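Long-range contact in possible periplasmic protein (Campylobacter jejuni, PDB 3RGC), which is probably a SurA-like periplasmic chaperone, with a second domain related to peptidyl-prolyl cis-trans isomerases: residues L102-F114 with Y225-F238. Residues are numbered along the deposited sequence; the frame is centred on the assembly and turned at random.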
loop_
_atom_site.group_PDB
_atom_site.type_symbol
_atom_site.label_atom_id
_atom_site.label_comp_id
_atom_site.label_asym_id
_atom_site.label_seq_id
_atom_site.Cartn_x
_atom_site.Cartn_y
_atom_site.Cartn_z
ATOM N N LEU B 102 -9.941 2.080 -29.627
ATOM C CA LEU B 102 -9.612 3.173 -30.546
ATOM C C LEU B 102 -8.442 3.998 -30.030
ATOM O O LEU B 102 -7.471 4.245 -30.751
ATOM C CB LEU B 102 -10.838 4.084 -30.774
ATOM C CG LEU B 102 -10.531 5.415 -31.468
ATOM C CD1 LEU B 102 -9.959 5.158 -32.852
ATOM C CD2 LEU B 102 -11.745 6.364 -31.551
ATOM N N TYR B 103 -8.529 4.415 -28.773
ATOM C CA TYR B 103 -7.449 5.197 -28.173
ATOM C C TYR B 103 -6.154 4.391 -27.933
ATOM O O TYR B 103 -5.064 4.954 -27.946
ATOM C CB TYR B 103 -7.934 5.891 -26.900
ATOM C CG TYR B 103 -8.992 6.919 -27.198
ATOM C CD1 TYR B 103 -8.690 8.039 -27.934
ATOM C CD2 TYR B 103 -10.296 6.751 -26.776
ATOM C CE1 TYR B 103 -9.654 8.973 -28.233
ATOM C CE2 TYR B 103 -11.270 7.677 -27.075
ATOM C CZ TYR B 103 -10.943 8.790 -27.805
ATOM O OH TYR B 103 -11.899 9.735 -28.106
ATOM N N GLU B 104 -6.267 3.085 -27.713
ATOM C CA GLU B 104 -5.069 2.240 -27.645
ATOM C C GLU B 104 -4.380 2.232 -28.998
ATOM O O GLU B 104 -3.183 2.427 -29.088
ATOM C CB GLU B 104 -5.422 0.789 -27.340
ATOM C CG GLU B 104 -6.077 0.493 -26.019
ATOM C CD GLU B 104 -6.617 -0.938 -25.978
ATOM O OE1 GLU B 104 -6.144 -1.785 -26.777
ATOM O OE2 GLU B 104 -7.526 -1.213 -25.162
ATOM N N LYS B 105 -5.150 1.954 -30.048
ATOM C CA LYS B 105 -4.636 1.936 -31.413
ATOM C C LYS B 105 -3.944 3.258 -31.736
ATOM O O LYS B 105 -2.789 3.293 -32.167
ATOM C CB LYS B 105 -5.795 1.688 -32.392
ATOM C CG LYS B 105 -5.400 1.580 -33.852
ATOM C CD LYS B 105 -4.479 0.385 -34.083
ATOM C CE LYS B 105 -4.260 0.120 -35.566
ATOM N NZ LYS B 105 -3.230 -0.942 -35.811
ATOM N N ILE B 106 -4.649 4.357 -31.510
ATOM C CA ILE B 106 -4.078 5.660 -31.772
ATOM C C ILE B 106 -2.772 5.837 -31.019
ATOM O O ILE B 106 -1.774 6.239 -31.604
ATOM C CB ILE B 106 -5.062 6.796 -31.420
ATOM C CG1 ILE B 106 -6.188 6.861 -32.455
ATOM C CG2 ILE B 106 -4.351 8.144 -31.355
ATOM C CD1 ILE B 106 -7.137 8.000 -32.211
ATOM N N ALA B 107 -2.761 5.549 -29.722
ATOM C CA ALA B 107 -1.517 5.714 -28.968
ATOM C C ALA B 107 -0.382 4.791 -29.450
ATOM O O ALA B 107 0.789 5.094 -29.242
ATOM C CB ALA B 107 -1.757 5.518 -27.504
ATOM N N SER B 108 -0.718 3.668 -30.082
ATOM C CA SER B 108 0.317 2.744 -30.544
ATOM C C SER B 108 1.075 3.356 -31.716
ATOM O O SER B 108 2.082 2.822 -32.168
ATOM C CB SER B 108 -0.275 1.385 -30.935
ATOM O OG SER B 108 -0.818 1.390 -32.250
ATOM N N MET B 109 0.588 4.494 -32.195
ATOM C CA MET B 109 1.164 5.131 -33.367
ATOM C C MET B 109 2.303 6.052 -32.982
ATOM O O MET B 109 3.084 6.444 -33.829
ATOM C CB MET B 109 0.094 5.925 -34.125
ATOM C CG MET B 109 -0.772 5.094 -35.057
ATOM S SD MET B 109 -2.064 6.044 -35.901
ATOM C CE MET B 109 -3.239 4.765 -36.135
ATOM N N ALA B 110 2.386 6.391 -31.698
ATOM C CA ALA B 110 3.287 7.430 -31.203
ATOM C C ALA B 110 4.691 6.926 -30.917
ATOM O O ALA B 110 4.899 5.743 -30.730
ATOM C CB ALA B 110 2.705 8.064 -29.938
ATOM N N LYS B 111 5.651 7.846 -30.892
ATOM C CA LYS B 111 7.022 7.544 -30.506
ATOM C C LYS B 111 7.244 8.110 -29.115
ATOM O O LYS B 111 7.247 9.317 -28.933
ATOM C CB LYS B 111 8.005 8.168 -31.497
ATOM C CG LYS B 111 7.663 7.837 -32.941
ATOM C CD LYS B 111 8.875 7.892 -33.862
ATOM C CE LYS B 111 8.500 7.441 -35.270
ATOM N NZ LYS B 111 7.821 6.111 -35.268
ATOM N N THR B 112 7.405 7.233 -28.133
ATOM C CA THR B 112 7.487 7.649 -26.741
ATOM C C THR B 112 8.946 7.745 -26.314
ATOM O O THR B 112 9.735 6.850 -26.603
ATOM C CB THR B 112 6.763 6.626 -25.817
ATOM O OG1 THR B 112 5.494 6.291 -26.378
ATOM C CG2 THR B 112 6.551 7.180 -24.425
ATOM N N ASP B 113 9.287 8.839 -25.642
ATOM C CA ASP B 113 10.611 9.032 -25.058
ATOM C C ASP B 113 10.653 8.433 -23.644
ATOM O O ASP B 113 9.897 8.831 -22.764
ATOM C CB ASP B 113 10.957 10.530 -25.037
ATOM C CG ASP B 113 12.288 10.825 -24.359
ATOM O OD1 ASP B 113 13.111 9.895 -24.248
ATOM O OD2 ASP B 113 12.511 11.991 -23.940
ATOM N N PHE B 114 11.515 7.444 -23.436
ATOM C CA PHE B 114 11.662 6.815 -22.123
ATOM C C PHE B 114 13.012 7.166 -21.499
ATOM O O PHE B 114 13.468 6.467 -20.599
ATOM C CB PHE B 114 11.572 5.283 -22.232
ATOM C CG PHE B 114 10.232 4.762 -22.694
ATOM C CD1 PHE B 114 9.217 4.514 -21.782
ATOM C CD2 PHE B 114 10.001 4.500 -24.039
ATOM C CE1 PHE B 114 7.996 4.032 -22.204
ATOM C CE2 PHE B 114 8.778 4.008 -24.470
ATOM C CZ PHE B 114 7.775 3.777 -23.550
ATOM N N TYR B 225 5.464 11.445 -17.169
ATOM C CA TYR B 225 6.025 11.925 -18.425
ATOM C C TYR B 225 5.440 11.122 -19.567
ATOM O O TYR B 225 4.984 11.667 -20.566
ATOM C CB TYR B 225 7.539 11.778 -18.398
ATOM C CG TYR B 225 8.231 12.253 -19.640
ATOM C CD1 TYR B 225 7.816 13.411 -20.290
ATOM C CD2 TYR B 225 9.332 11.561 -20.148
ATOM C CE1 TYR B 225 8.467 13.861 -21.433
ATOM C CE2 TYR B 225 9.991 12.002 -21.283
ATOM C CZ TYR B 225 9.557 13.156 -21.923
ATOM O OH TYR B 225 10.207 13.600 -23.053
ATOM N N VAL B 226 5.440 9.812 -19.401
ATOM C CA VAL B 226 4.899 8.910 -20.401
ATOM C C VAL B 226 3.386 9.094 -20.555
ATOM O O VAL B 226 2.872 9.168 -21.665
ATOM C CB VAL B 226 5.213 7.452 -20.033
ATOM C CG1 VAL B 226 4.417 6.491 -20.916
ATOM C CG2 VAL B 226 6.716 7.197 -20.132
ATOM N N SER B 227 2.672 9.178 -19.438
ATOM C CA SER B 227 1.238 9.461 -19.496
ATOM C C SER B 227 0.955 10.727 -20.303
ATOM O O SER B 227 0.084 10.740 -21.172
ATOM C CB SER B 227 0.656 9.614 -18.083
ATOM O OG SER B 227 -0.211 10.735 -18.029
ATOM N N GLU B 228 1.692 11.797 -20.013
ATOM C CA GLU B 228 1.503 13.045 -20.740
ATOM C C GLU B 228 1.833 12.959 -22.219
ATOM O O GLU B 228 1.152 13.568 -23.055
ATOM C CB GLU B 228 2.301 14.178 -20.118
ATOM C CG GLU B 228 2.273 15.417 -20.983
ATOM C CD GLU B 228 2.445 16.684 -20.188
ATOM O OE1 GLU B 228 2.625 16.593 -18.955
ATOM O OE2 GLU B 228 2.394 17.770 -20.803
ATOM N N GLN B 229 2.882 12.222 -22.560
ATOM C CA GLN B 229 3.193 12.056 -23.977
ATOM C C GLN B 229 2.037 11.363 -24.697
ATOM O O GLN B 229 1.742 11.680 -25.853
ATOM C CB GLN B 229 4.502 11.288 -24.185
ATOM C CG GLN B 229 5.776 12.011 -23.689
ATOM C CD GLN B 229 7.000 11.107 -23.784
ATOM O OE1 GLN B 229 7.460 10.773 -24.875
ATOM N NE2 GLN B 229 7.497 10.668 -22.640
ATOM N N ARG B 230 1.374 10.427 -24.011
ATOM C CA ARG B 230 0.260 9.691 -24.616
ATOM C C ARG B 230 -0.929 10.609 -24.849
ATOM O O ARG B 230 -1.479 10.671 -25.949
ATOM C CB ARG B 230 -0.180 8.522 -23.744
ATOM C CG ARG B 230 -1.161 7.578 -24.442
ATOM C CD ARG B 230 -1.771 6.556 -23.472
ATOM N NE ARG B 230 -2.639 5.574 -24.135
ATOM C CZ ARG B 230 -3.966 5.674 -24.242
ATOM N NH1 ARG B 230 -4.605 6.720 -23.734
ATOM N NH2 ARG B 230 -4.660 4.723 -24.860
ATOM N N GLN B 231 -1.306 11.318 -23.793
ATOM C CA GLN B 231 -2.411 12.271 -23.805
ATOM C C GLN B 231 -2.264 13.342 -24.880
ATOM O O GLN B 231 -3.224 13.648 -25.588
ATOM C CB GLN B 231 -2.532 12.913 -22.428
ATOM C CG GLN B 231 -3.341 14.197 -22.392
ATOM C CD GLN B 231 -3.224 14.909 -21.045
ATOM O OE1 GLN B 231 -3.159 14.265 -19.989
ATOM N NE2 GLN B 231 -3.175 16.243 -21.079
ATOM N N ASN B 232 -1.059 13.896 -25.010
ATOM C CA ASN B 232 -0.778 14.938 -25.999
ATOM C C ASN B 232 -0.856 14.437 -27.423
ATOM O O ASN B 232 -1.393 15.111 -28.309
ATOM C CB ASN B 232 0.608 15.556 -25.774
ATOM C CG ASN B 232 0.691 16.344 -24.489
ATOM O OD1 ASN B 232 -0.328 16.619 -23.851
ATOM N ND2 ASN B 232 1.906 16.721 -24.100
ATOM N N PHE B 233 -0.286 13.262 -27.650
ATOM C CA PHE B 233 -0.306 12.668 -28.978
ATOM C C PHE B 233 -1.738 12.364 -29.421
ATOM O O PHE B 233 -2.108 12.563 -30.575
ATOM C CB PHE B 233 0.521 11.382 -28.993
ATOM C CG PHE B 233 0.522 10.699 -30.318
ATOM C CD1 PHE B 233 1.492 10.995 -31.269
ATOM C CD2 PHE B 233 -0.450 9.769 -30.623
ATOM C CE1 PHE B 233 1.482 10.365 -32.505
ATOM C CE2 PHE B 233 -0.464 9.131 -31.869
ATOM C CZ PHE B 233 0.499 9.429 -32.806
ATOM N N ILE B 234 -2.528 11.847 -28.493
ATOM C CA ILE B 234 -3.931 11.579 -28.761
ATOM C C ILE B 234 -4.662 12.887 -29.091
ATOM O O ILE B 234 -5.337 12.990 -30.116
ATOM C CB ILE B 234 -4.591 10.881 -27.566
ATOM C CG1 ILE B 234 -4.133 9.423 -27.488
ATOM C CG2 ILE B 234 -6.102 10.960 -27.676
ATOM C CD1 ILE B 234 -4.735 8.670 -26.305
ATOM N N GLN B 235 -4.512 13.885 -28.226
ATOM C CA GLN B 235 -5.084 15.208 -28.477
ATOM C C GLN B 235 -4.630 15.770 -29.817
ATOM O O GLN B 235 -5.447 16.175 -30.640
ATOM C CB GLN B 235 -4.714 16.179 -27.359
ATOM C CG GLN B 235 -5.625 16.106 -26.149
ATOM C CD GLN B 235 -6.932 16.849 -26.358
ATOM O OE1 GLN B 235 -7.103 17.564 -27.348
ATOM N NE2 GLN B 235 -7.863 16.687 -25.421
ATOM N N ASP B 236 -3.323 15.788 -30.034
ATOM C CA ASP B 236 -2.772 16.288 -31.281
ATOM C C ASP B 236 -3.358 15.550 -32.482
ATOM O O ASP B 236 -3.638 16.147 -33.525
ATOM C CB ASP B 236 -1.246 16.161 -31.262
ATOM C CG ASP B 236 -0.611 16.529 -32.590
ATOM O OD1 ASP B 236 -0.429 17.736 -32.855
ATOM O OD2 ASP B 236 -0.290 15.605 -33.369
ATOM N N TYR B 237 -3.538 14.244 -32.331
ATOM C CA TYR B 237 -4.063 13.422 -33.411
ATOM C C TYR B 237 -5.468 13.897 -33.785
ATOM O O TYR B 237 -5.802 14.001 -34.971
ATOM C CB TYR B 237 -4.086 11.948 -32.985
ATOM C CG TYR B 237 -4.571 11.005 -34.064
ATOM C CD1 TYR B 237 -3.676 10.343 -34.891
ATOM C CD2 TYR B 237 -5.927 10.780 -34.255
ATOM C CE1 TYR B 237 -4.128 9.484 -35.884
ATOM C CE2 TYR B 237 -6.379 9.933 -35.231
ATOM C CZ TYR B 237 -5.479 9.287 -36.043
ATOM O OH TYR B 237 -5.945 8.433 -37.010
ATOM N N PHE B 238 -6.284 14.188 -32.772
ATOM C CA PHE B 238 -7.627 14.718 -33.013
ATOM C C PHE B 238 -7.693 16.195 -33.413
ATOM O O PHE B 238 -8.583 16.578 -34.169
ATOM C CB PHE B 238 -8.597 14.370 -31.877
ATOM C CG PHE B 238 -9.003 12.923 -31.883
ATOM C CD1 PHE B 238 -9.864 12.442 -32.851
ATOM C CD2 PHE B 238 -8.475 12.034 -30.965
ATOM C CE1 PHE B 238 -10.219 11.106 -32.882
ATOM C CE2 PHE B 238 -8.828 10.697 -30.996
ATOM C CZ PHE B 238 -9.700 10.235 -31.955
#
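Helix 102-107 meets helix 225-238 nearly at a right angle (99°, axes 9.8 Å apart), and the chain then turns at Ala107-Ala110 to run beside the second helix. Ile106 is the knob of the crossing, set among Phe233, Ile234, Tyr237 and Phe238. Its two branches part: CG2, anti to the backbone N, lies over one face of the Tyr237 ring, 4.3 Å from the centroid, while CD1 comes within 3.4 Å of Phe238 CE2. Tyr103 and Phe238 meet rim to rim, their planes at 64°. One residue on from Ile106, Ala107 CB packs on the extended chain of Arg230, 3.5 Å from NE. In the turn, the Met109 sulfur meets the Tyr237 ring obliquely. Ala110 CB sits almost centrally over the Phe233 ring, 3.4 Å from its centroid, in a CH-pi contact.

Further along, polar bonds join in. The Gln229 amide grips the Asp113 backbone twice: Asp113 N donates to Gln229 OE1 (2.8 Å), and Gln229 NE2 to Asp113 O (3.0 Å), nearly straight. OE1 accepts from an N-H and NE2 donates to a C=O, which settles the amide flip; each acceptor is met on a lone pair. Gln229 NE2 also lies over the centre of the Tyr225 ring. Tyr225 OH donates to Asp113 OD2 (2.9 Å) on its anti side, tilted 26° out of the carboxylate plane, and Ser115 holds OD1.

Helix 30-48 adds to the apolar end, where Gln44 hydrogen-bonds Tyr237 OH. The contact thus joins the SurA-type N-terminal helices to the long C-terminal helix: apolar packing holds the crossing, and directed hydrogen bonds pin the chain leading into helix 116-125.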